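Local coordinates for outer membrane protein TP0453 (Treponema pallidum, PDB 3K8G), which associates with the outer membrane, alters membrane permeability at acidic pH and might be involved in ligand transport, at residues G13-G18 with S131-R136; M189-T194 with Y202-Q207; G74-A79 with V110-P115. All coordinates share one frame; numbering follows the deposited sequence.

Interaction 1 (G13-G18 with S131-R136); sequences GVVGSG and SKMLSR
Arg136 of segment 131-136 takes hold of a single backbone oxygen, Val14 O of helix 11-15, with two of its nitrogens. NE lies 2.9 Å from Val14 O, and NH2 of the same guanidinium is equally close to Val14 O at 2.9 Å. The oxygen sits in the guanidinium plane, and both nitrogens reach it from the same face of the carbonyl plane, NE well above that plane and NH2 only tilted from it. Because two N-H groups converge on one atom, both bonds are bent (146° for NE, 141° for NH2). NH2 also forms a salt bridge with Glu128, a charge that may offset the nearby Arg69, which itself binds Val15 O. Gly16, with positive phi, turns the chain out of the helix, and its CA lies over one face of the guanidinium, 3.8 Å from Arg136 NE. Farther back along the side chain, Arg136 CD passes 3.4 Å from Gly13 O. Apolar packing continues through Met133, whose CG is anti to the backbone N (chi1 -179°) and whose chain stays extended beyond it. Met133 crosses Val14 at about a right angle, CE to Val14 CG1 being 3.7 Å. It runs beside Val15 in the same direction, more loosely, with CE 4.2 Å from Val15 CG1. Val14 and Val15 also rest on Phe71 of strand 67-74, and Met133 on Cys119 and Ile121 of strand 117-123. An arginine from elsewhere in the chain thus caps the C-terminal end of helix 11-15 through Val14 O, linking two inferred amphipathic helices beside the strands.

Interaction 2 (M189-T194 with Y202-Q207); sequences MELYLT and YTLSLQ
Glu190 and Tyr192 pair with Ser205 and Thr203 in a beta hairpin of the U-shaped beta-half-barrel, the antiparallel junction of strands 189-196 and 199-207. The two segments run at 177° to each other, and their register alternates regularly between hydrogen-bonded and non-hydrogen-bonded pairs. Glu190 N to Ser205 O is 2.9 Å, with the return bond from Ser205 N to Glu190 O; Tyr192 and Thr203 are joined by the same reciprocal pair of backbone bonds. At the intervening non-hydrogen-bonded sites the CA atoms draw closer, and there CA-H...O contacts form, as where Leu204 CA lies 3.1 Å from Glu190 O.

The two faces differ in chemistry. Glu190, Tyr192, Thr203 and Ser205 share one of them. There Tyr192 OH donates to Glu190 OE1 over 2.5 Å, meeting the anti side of the carboxylate with OE1 in the plane of the ring. The other carboxylate oxygen, Glu190 OE2, accepts from a water 2.7 Å away that also bonds Ser205 OG, so a water bridge links the two strands; Arg235 is a further partner of Ser205 OG, and Arg148 makes a cation-pi contact with Tyr192.

Met189, Leu191, Leu193, Tyr202, Leu204 and Leu206 form the apolar face. Leu191 CD1 sits 3.8 Å from Tyr202 CD2 and as near to Leu204 CB. Tyr202 CG, set between the backbone N and the carbonyl carbon (chi1 64°), lies 4.0 Å from Leu191 CD1. Tyr202 CB meets Leu193 CG at 3.9 Å. Met189 SD touches Leu204 CD2. Helix 169-176 covers this face, with Phe172 on Leu191 and Ile173 on Met189 and Leu204, while strands 162-166 and 235-244 flank the hairpin on its two outer edges.

Interaction 3 (G74-A79 with V110-P115); sequences GSYPYA and VSIPAP
Tyr76 meets Pro115 and Ile112 where the loop leading from strand 67-74 to helix 78-81 passes the turn between strands 108-114 and 117-123. The pairing of Gly74 with His116 lies close by, so the contact carries the association of these elements on past the end of strand 67-74. Its one direct hydrogen bond runs from Tyr76 N to Pro115 O, 2.7 Å long and bent only moderately (155° at the hydrogen), with the donor nearly in line with the C=O bond. Tyr76 CG is anti to its own carbonyl carbon (chi1 -48°), beside the backbone N that makes this bond. Tyr76 CD2 lies 3.6 Å from Pro115 O. On the apolar side Ile112 crosses Tyr76 at about a right angle, its CG2 methyl 3.6 Å from Tyr76 CB. The far end of the ring belongs elsewhere: Tyr76 OH is hydrogen-bonded to Thr54 OG1, and Ile50 of helix 45-52 packs against the side chain. Near the surface a water lies 3.0 Å from Ser75 OG and donates a weak bond to Pro115 O. Proline has no N-H, so Pro115 can join the backbone pairing only as an acceptor. The chemistry therefore implies a junction with one direct main-chain bond between the two segments: Pro115 O serves mainly Tyr76 N, with a weak second bond from a water, next to a buried tyrosine side chain and an exposed proline.

Interactions 1 and 2 are buried and lie on opposite sides of the chain's centre, about 26 Å apart between centres, whereas interaction 3 is a surface contact. Interaction 3 is nested in the loop closed by interaction 1, and the two touch: Leu134 CD2 packs 3.7 Å from Pro113 CG. Chemistry follows place. A charged side chain binds a carbonyl at a helix end in interaction 1, regular main-chain pairing with two unlike faces builds the strands of interaction 2, and interaction 3 has a single direct main-chain bond and a small apolar contact. Interactions 2 and 3 both involve strands of the U-shaped half-barrel, while interaction 1 joins helices that pack beside it.

Interaction 1 (G13-G18 with S131-R136)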
loop_
_atom_site.group_PDB
_atom_site.type_symbol
_atom_site.label_atom_id
_atom_site.label_comp_id
_atom_site.label_asym_id
_atom_site.label_seq_id
_atom_site.Cartn_x
_atom_site.Cartn_y
_atom_site.Cartn_z
ATOM N N GLY A 13 -10.484 -6.058 -5.169
ATOM C CA GLY A 13 -10.935 -7.467 -5.155
ATOM C C GLY A 13 -9.846 -8.404 -5.626
ATOM O O GLY A 13 -9.856 -9.583 -5.278
ATOM N N VAL A 14 -8.898 -7.878 -6.408
ATOM C CA VAL A 14 -7.774 -8.698 -6.900
ATOM C C VAL A 14 -6.664 -8.882 -5.860
ATOM O O VAL A 14 -6.140 -9.990 -5.692
ATOM C CB VAL A 14 -7.144 -8.138 -8.217
ATOM C CG1 VAL A 14 -5.922 -9.016 -8.657
ATOM C CG2 VAL A 14 -8.173 -8.014 -9.345
ATOM N N VAL A 15 -6.283 -7.820 -5.146
ATOM C CA VAL A 15 -5.259 -7.985 -4.094
ATOM C C VAL A 15 -5.798 -8.851 -2.926
ATOM O O VAL A 15 -5.032 -9.510 -2.229
ATOM C CB VAL A 15 -4.639 -6.641 -3.602
ATOM C CG1 VAL A 15 -3.996 -5.902 -4.821
ATOM C CG2 VAL A 15 -5.700 -5.731 -2.925
ATOM N N GLY A 16 -7.106 -8.833 -2.718
ATOM C CA GLY A 16 -7.745 -9.803 -1.830
ATOM C C GLY A 16 -8.274 -9.252 -0.535
ATOM O O GLY A 16 -7.813 -8.232 -0.041
ATOM N N SER A 17 -9.238 -9.982 0.024
ATOM C CA SER A 17 -9.795 -9.786 1.358
ATOM C C SER A 17 -8.898 -10.270 2.489
ATOM O O SER A 17 -8.123 -11.175 2.310
ATOM C CB SER A 17 -11.096 -10.645 1.461
ATOM O OG SER A 17 -12.083 -9.928 0.811
ATOM N N GLY A 18 -9.138 -9.728 3.680
ATOM C CA GLY A 18 -8.533 -10.201 4.920
ATOM C C GLY A 18 -7.143 -9.639 5.195
ATOM O O GLY A 18 -6.419 -10.192 6.018
ATOM N N SER A 131 -1.174 -17.719 -9.664
ATOM C CA SER A 131 -2.426 -18.147 -10.317
ATOM C C SER A 131 -3.660 -17.986 -9.439
ATOM O O SER A 131 -4.780 -17.792 -9.951
ATOM C CB SER A 131 -2.348 -19.578 -10.921
ATOM O OG SER A 131 -2.788 -20.522 -10.005
ATOM N N LYS A 132 -3.478 -18.019 -8.113
ATOM C CA LYS A 132 -4.593 -17.769 -7.205
ATOM C C LYS A 132 -4.995 -16.288 -7.205
ATOM O O LYS A 132 -6.202 -15.967 -7.225
ATOM C CB LYS A 132 -4.298 -18.283 -5.789
ATOM C CG LYS A 132 -5.450 -18.115 -4.837
ATOM C CD LYS A 132 -5.208 -18.889 -3.517
ATOM C CE LYS A 132 -6.466 -18.800 -2.646
ATOM N NZ LYS A 132 -6.124 -19.034 -1.234
ATOM N N MET A 133 -3.997 -15.401 -7.173
ATOM C CA MET A 133 -4.285 -13.958 -7.331
ATOM C C MET A 133 -4.968 -13.656 -8.653
ATOM O O MET A 133 -5.987 -12.938 -8.682
ATOM C CB MET A 133 -3.033 -13.135 -7.234
ATOM C CG MET A 133 -3.312 -11.636 -7.359
ATOM S SD MET A 133 -1.842 -10.711 -6.884
ATOM C CE MET A 133 -2.470 -9.000 -7.200
ATOM N N LEU A 134 -4.431 -14.220 -9.737
ATOM C CA LEU A 134 -5.023 -14.017 -11.069
ATOM C C LEU A 134 -6.450 -14.536 -11.190
ATOM O O LEU A 134 -7.243 -13.961 -11.930
ATOM C CB LEU A 134 -4.135 -14.588 -12.193
ATOM C CG LEU A 134 -2.793 -13.880 -12.344
ATOM C CD1 LEU A 134 -1.960 -14.547 -13.436
ATOM C CD2 LEU A 134 -2.952 -12.362 -12.624
ATOM N N SER A 135 -6.797 -15.596 -10.452
ATOM C CA SER A 135 -8.179 -16.111 -10.478
ATOM C C SER A 135 -9.215 -15.048 -9.999
ATOM O O SER A 135 -10.419 -15.127 -10.328
ATOM C CB SER A 135 -8.332 -17.363 -9.626
ATOM O OG SER A 135 -8.317 -17.032 -8.246
ATOM N N ARG A 136 -8.732 -14.071 -9.229
ATOM C CA ARG A 136 -9.578 -12.993 -8.728
ATOM C C ARG A 136 -9.855 -11.916 -9.796
ATOM O O ARG A 136 -10.654 -11.010 -9.578
ATOM C CB ARG A 136 -9.033 -12.421 -7.412
ATOM C CG ARG A 136 -9.094 -13.490 -6.250
ATOM C CD ARG A 136 -8.907 -12.862 -4.823
ATOM N NE ARG A 136 -7.573 -12.292 -4.715
ATOM C CZ ARG A 136 -6.511 -12.962 -4.241
ATOM N NH1 ARG A 136 -6.675 -14.217 -3.813
ATOM N NH2 ARG A 136 -5.309 -12.357 -4.172
#

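Interaction 2 (M189-T194 with Y202-Q207)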
loop_
_atom_site.group_PDB
_atom_site.type_symbol
_atom_site.label_atom_id
_atom_site.label_comp_id
_atom_site.label_asym_id
_atom_site.label_seq_id
_atom_site.Cartn_x
_atom_site.Cartn_y
_atom_site.Cartn_z
ATOM N N MET A 189 -7.141 2.387 11.817
ATOM C CA MET A 189 -6.680 3.707 11.496
ATOM C C MET A 189 -6.884 3.940 10.005
ATOM O O MET A 189 -6.533 3.078 9.196
ATOM C CB MET A 189 -5.184 3.886 11.832
ATOM C CG MET A 189 -4.564 5.210 11.279
ATOM S SD MET A 189 -2.739 5.381 11.444
ATOM C CE MET A 189 -2.609 5.346 13.200
ATOM N N GLU A 190 -7.414 5.112 9.648
ATOM C CA GLU A 190 -7.401 5.571 8.239
ATOM C C GLU A 190 -6.314 6.651 8.169
ATOM O O GLU A 190 -6.255 7.506 9.046
ATOM C CB GLU A 190 -8.721 6.267 7.915
ATOM C CG GLU A 190 -9.940 5.393 7.879
ATOM C CD GLU A 190 -11.189 6.235 7.586
ATOM O OE1 GLU A 190 -11.208 6.947 6.583
ATOM O OE2 GLU A 190 -12.155 6.154 8.357
ATOM N N LEU A 191 -5.506 6.651 7.118
ATOM C CA LEU A 191 -4.411 7.607 7.000
ATOM C C LEU A 191 -4.319 8.099 5.581
ATOM O O LEU A 191 -4.221 7.278 4.651
ATOM C CB LEU A 191 -3.085 6.921 7.400
ATOM C CG LEU A 191 -1.771 7.667 7.229
ATOM C CD1 LEU A 191 -1.771 8.918 8.139
ATOM C CD2 LEU A 191 -0.606 6.729 7.546
ATOM N N TYR A 192 -4.300 9.429 5.404
ATOM C CA TYR A 192 -4.296 10.057 4.054
ATOM C C TYR A 192 -3.163 11.074 4.019
ATOM O O TYR A 192 -3.111 11.945 4.905
ATOM C CB TYR A 192 -5.660 10.726 3.760
ATOM C CG TYR A 192 -6.780 9.721 3.951
ATOM C CD1 TYR A 192 -7.048 8.762 2.962
ATOM C CD2 TYR A 192 -7.538 9.698 5.127
ATOM C CE1 TYR A 192 -8.074 7.788 3.153
ATOM C CE2 TYR A 192 -8.563 8.717 5.317
ATOM C CZ TYR A 192 -8.796 7.780 4.315
ATOM O OH TYR A 192 -9.791 6.807 4.489
ATOM N N LEU A 193 -2.244 10.916 3.056
ATOM C CA LEU A 193 -1.002 11.713 3.005
ATOM C C LEU A 193 -0.847 12.396 1.666
ATOM O O LEU A 193 -1.269 11.860 0.634
ATOM C CB LEU A 193 0.241 10.843 3.283
ATOM C CG LEU A 193 0.158 9.817 4.435
ATOM C CD1 LEU A 193 -0.124 8.395 3.941
ATOM C CD2 LEU A 193 1.425 9.811 5.333
ATOM N N THR A 194 -0.199 13.566 1.661
ATOM C CA THR A 194 0.050 14.239 0.387
ATOM C C THR A 194 1.439 14.910 0.452
ATOM O O THR A 194 1.842 15.437 1.494
ATOM C CB THR A 194 -1.106 15.236 0.056
ATOM O OG1 THR A 194 -1.066 15.589 -1.333
ATOM C CG2 THR A 194 -1.025 16.481 0.898
ATOM N N TYR A 202 -0.328 14.922 6.538
ATOM C CA TYR A 202 -1.361 13.852 6.647
ATOM C C TYR A 202 -2.534 14.181 7.538
ATOM O O TYR A 202 -2.462 15.101 8.373
ATOM C CB TYR A 202 -0.742 12.503 7.052
ATOM C CG TYR A 202 -0.116 12.500 8.410
ATOM C CD1 TYR A 202 1.260 12.686 8.549
ATOM C CD2 TYR A 202 -0.887 12.321 9.560
ATOM C CE1 TYR A 202 1.857 12.697 9.792
ATOM C CE2 TYR A 202 -0.297 12.342 10.814
ATOM C CZ TYR A 202 1.076 12.518 10.910
ATOM O OH TYR A 202 1.672 12.524 12.137
ATOM N N THR A 203 -3.629 13.430 7.341
ATOM C CA THR A 203 -4.750 13.443 8.259
ATOM C C THR A 203 -4.976 11.986 8.553
ATOM O O THR A 203 -4.857 11.135 7.655
ATOM C CB THR A 203 -6.085 13.928 7.627
ATOM O OG1 THR A 203 -5.895 15.151 6.934
ATOM C CG2 THR A 203 -7.128 14.171 8.710
ATOM N N LEU A 204 -5.354 11.704 9.784
ATOM C CA LEU A 204 -5.723 10.337 10.138
ATOM C C LEU A 204 -6.899 10.340 11.092
ATOM O O LEU A 204 -7.191 11.351 11.780
ATOM C CB LEU A 204 -4.526 9.549 10.693
ATOM C CG LEU A 204 -3.893 9.940 12.043
ATOM C CD1 LEU A 204 -4.677 9.352 13.252
ATOM C CD2 LEU A 204 -2.444 9.465 12.109
ATOM N N SER A 205 -7.595 9.209 11.097
ATOM C CA SER A 205 -8.617 8.956 12.050
ATOM C C SER A 205 -8.254 7.628 12.705
ATOM O O SER A 205 -7.869 6.671 12.017
ATOM C CB SER A 205 -9.948 8.868 11.312
ATOM O OG SER A 205 -11.001 8.630 12.216
ATOM N N LEU A 206 -8.392 7.555 14.022
ATOM C CA LEU A 206 -8.038 6.356 14.756
ATOM C C LEU A 206 -9.221 5.990 15.652
ATOM O O LEU A 206 -9.721 6.833 16.419
ATOM C CB LEU A 206 -6.758 6.594 15.583
ATOM C CG LEU A 206 -6.289 5.550 16.602
ATOM C CD1 LEU A 206 -5.823 4.262 15.899
ATOM C CD2 LEU A 206 -5.121 6.172 17.401
ATOM N N GLN A 207 -9.657 4.737 15.549
ATOM C CA GLN A 207 -10.791 4.257 16.307
ATOM C C GLN A 207 -10.338 4.076 17.760
ATOM O O GLN A 207 -9.321 3.417 18.039
ATOM C CB GLN A 207 -11.316 2.937 15.665
ATOM C CG GLN A 207 -12.762 2.588 16.035
ATOM C CD GLN A 207 -13.816 3.459 15.315
ATOM O OE1 GLN A 207 -13.826 3.582 14.083
ATOM N NE2 GLN A 207 -14.702 4.050 16.088
HETATM O O HOH W 1 -12.006 6.349 11.069
#

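Interaction 3 (G74-A79 with V110-P115)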
loop_
_atom_site.group_PDB
_atom_site.type_symbol
_atom_site.label_atom_id
_atom_site.label_comp_id
_atom_site.label_asym_id
_atom_site.label_seq_id
_atom_site.Cartn_x
_atom_site.Cartn_y
_atom_site.Cartn_z
ATOM N N GLY A 74 -1.581 0.671 -15.594
ATOM C CA GLY A 74 -0.594 1.425 -16.355
ATOM C C GLY A 74 -0.621 1.051 -17.821
ATOM O O GLY A 74 -1.643 0.613 -18.351
ATOM N N SER A 75 0.528 1.212 -18.455
ATOM C CA SER A 75 0.689 0.926 -19.896
ATOM C C SER A 75 1.898 0.016 -20.003
ATOM O O SER A 75 3.024 0.436 -19.744
ATOM C CB SER A 75 0.910 2.230 -20.664
ATOM O OG SER A 75 0.962 1.989 -22.066
ATOM N N TYR A 76 1.653 -1.252 -20.288
ATOM C CA TYR A 76 2.712 -2.249 -20.285
ATOM C C TYR A 76 2.769 -2.987 -21.636
ATOM O O TYR A 76 2.495 -4.193 -21.704
ATOM C CB TYR A 76 2.512 -3.233 -19.143
ATOM C CG TYR A 76 2.223 -2.595 -17.779
ATOM C CD1 TYR A 76 3.194 -1.858 -17.121
ATOM C CD2 TYR A 76 0.974 -2.739 -17.167
ATOM C CE1 TYR A 76 2.950 -1.285 -15.887
ATOM C CE2 TYR A 76 0.724 -2.177 -15.926
ATOM C CZ TYR A 76 1.708 -1.465 -15.291
ATOM O OH TYR A 76 1.483 -0.903 -14.057
ATOM N N PRO A 77 3.127 -2.255 -22.712
ATOM C CA PRO A 77 3.218 -2.842 -24.063
ATOM C C PRO A 77 4.246 -3.965 -24.160
ATOM O O PRO A 77 5.171 -4.033 -23.365
ATOM C CB PRO A 77 3.658 -1.664 -24.949
ATOM C CG PRO A 77 3.475 -0.442 -24.166
ATOM C CD PRO A 77 3.538 -0.838 -22.698
ATOM N N TYR A 78 4.084 -4.825 -25.155
ATOM C CA TYR A 78 5.001 -5.951 -25.397
ATOM C C TYR A 78 6.468 -5.523 -25.501
ATOM O O TYR A 78 7.352 -6.218 -25.013
ATOM C CB TYR A 78 4.586 -6.697 -26.667
ATOM C CG TYR A 78 5.483 -7.872 -27.013
ATOM C CD1 TYR A 78 6.300 -7.847 -28.151
ATOM C CD2 TYR A 78 5.514 -9.007 -26.202
ATOM C CE1 TYR A 78 7.116 -8.937 -28.470
ATOM C CE2 TYR A 78 6.322 -10.089 -26.507
ATOM C CZ TYR A 78 7.120 -10.050 -27.637
ATOM O OH TYR A 78 7.916 -11.135 -27.916
ATOM N N ALA A 79 6.708 -4.371 -26.123
ATOM C CA ALA A 79 8.066 -3.875 -26.375
ATOM C C ALA A 79 8.734 -3.529 -25.055
ATOM O O ALA A 79 9.964 -3.551 -24.935
ATOM C CB ALA A 79 8.033 -2.655 -27.301
ATOM N N VAL A 110 5.717 -11.818 -10.615
ATOM C CA VAL A 110 5.135 -10.742 -11.393
ATOM C C VAL A 110 4.409 -11.336 -12.571
ATOM O O VAL A 110 4.917 -12.263 -13.244
ATOM C CB VAL A 110 6.175 -9.691 -11.879
ATOM C CG1 VAL A 110 5.479 -8.530 -12.637
ATOM C CG2 VAL A 110 7.032 -9.151 -10.729
ATOM N N SER A 111 3.242 -10.768 -12.846
ATOM C CA SER A 111 2.504 -11.065 -14.052
ATOM C C SER A 111 2.026 -9.789 -14.675
ATOM O O SER A 111 1.722 -8.822 -13.966
ATOM C CB SER A 111 1.239 -11.889 -13.715
ATOM O OG SER A 111 0.766 -12.408 -14.939
ATOM N N ILE A 112 1.928 -9.774 -16.003
ATOM C CA ILE A 112 1.320 -8.652 -16.710
ATOM C C ILE A 112 0.168 -9.269 -17.503
ATOM O O ILE A 112 0.317 -9.590 -18.686
ATOM C CB ILE A 112 2.301 -7.908 -17.673
ATOM C CG1 ILE A 112 3.646 -7.588 -17.003
ATOM C CG2 ILE A 112 1.644 -6.637 -18.241
ATOM C CD1 ILE A 112 3.574 -6.597 -15.904
ATOM N N PRO A 113 -0.982 -9.467 -16.851
ATOM C CA PRO A 113 -1.995 -10.309 -17.499
ATOM C C PRO A 113 -2.760 -9.635 -18.640
ATOM O O PRO A 113 -3.540 -10.307 -19.315
ATOM C CB PRO A 113 -2.932 -10.712 -16.351
ATOM C CG PRO A 113 -2.662 -9.763 -15.249
ATOM C CD PRO A 113 -1.375 -9.035 -15.497
ATOM N N ALA A 114 -2.528 -8.337 -18.847
ATOM C CA ALA A 114 -3.117 -7.578 -19.958
ATOM C C ALA A 114 -2.324 -6.293 -20.088
ATOM O O ALA A 114 -1.655 -5.903 -19.149
ATOM C CB ALA A 114 -4.615 -7.293 -19.736
ATOM N N PRO A 115 -2.387 -5.620 -21.261
ATOM C CA PRO A 115 -1.418 -4.547 -21.450
ATOM C C PRO A 115 -1.570 -3.346 -20.495
ATOM O O PRO A 115 -0.670 -2.525 -20.417
ATOM C CB PRO A 115 -1.612 -4.152 -22.933
ATOM C CG PRO A 115 -2.228 -5.414 -23.582
ATOM C CD PRO A 115 -3.185 -5.866 -22.480
HETATM O O HOH W 2 0.043 -0.624 -23.142
#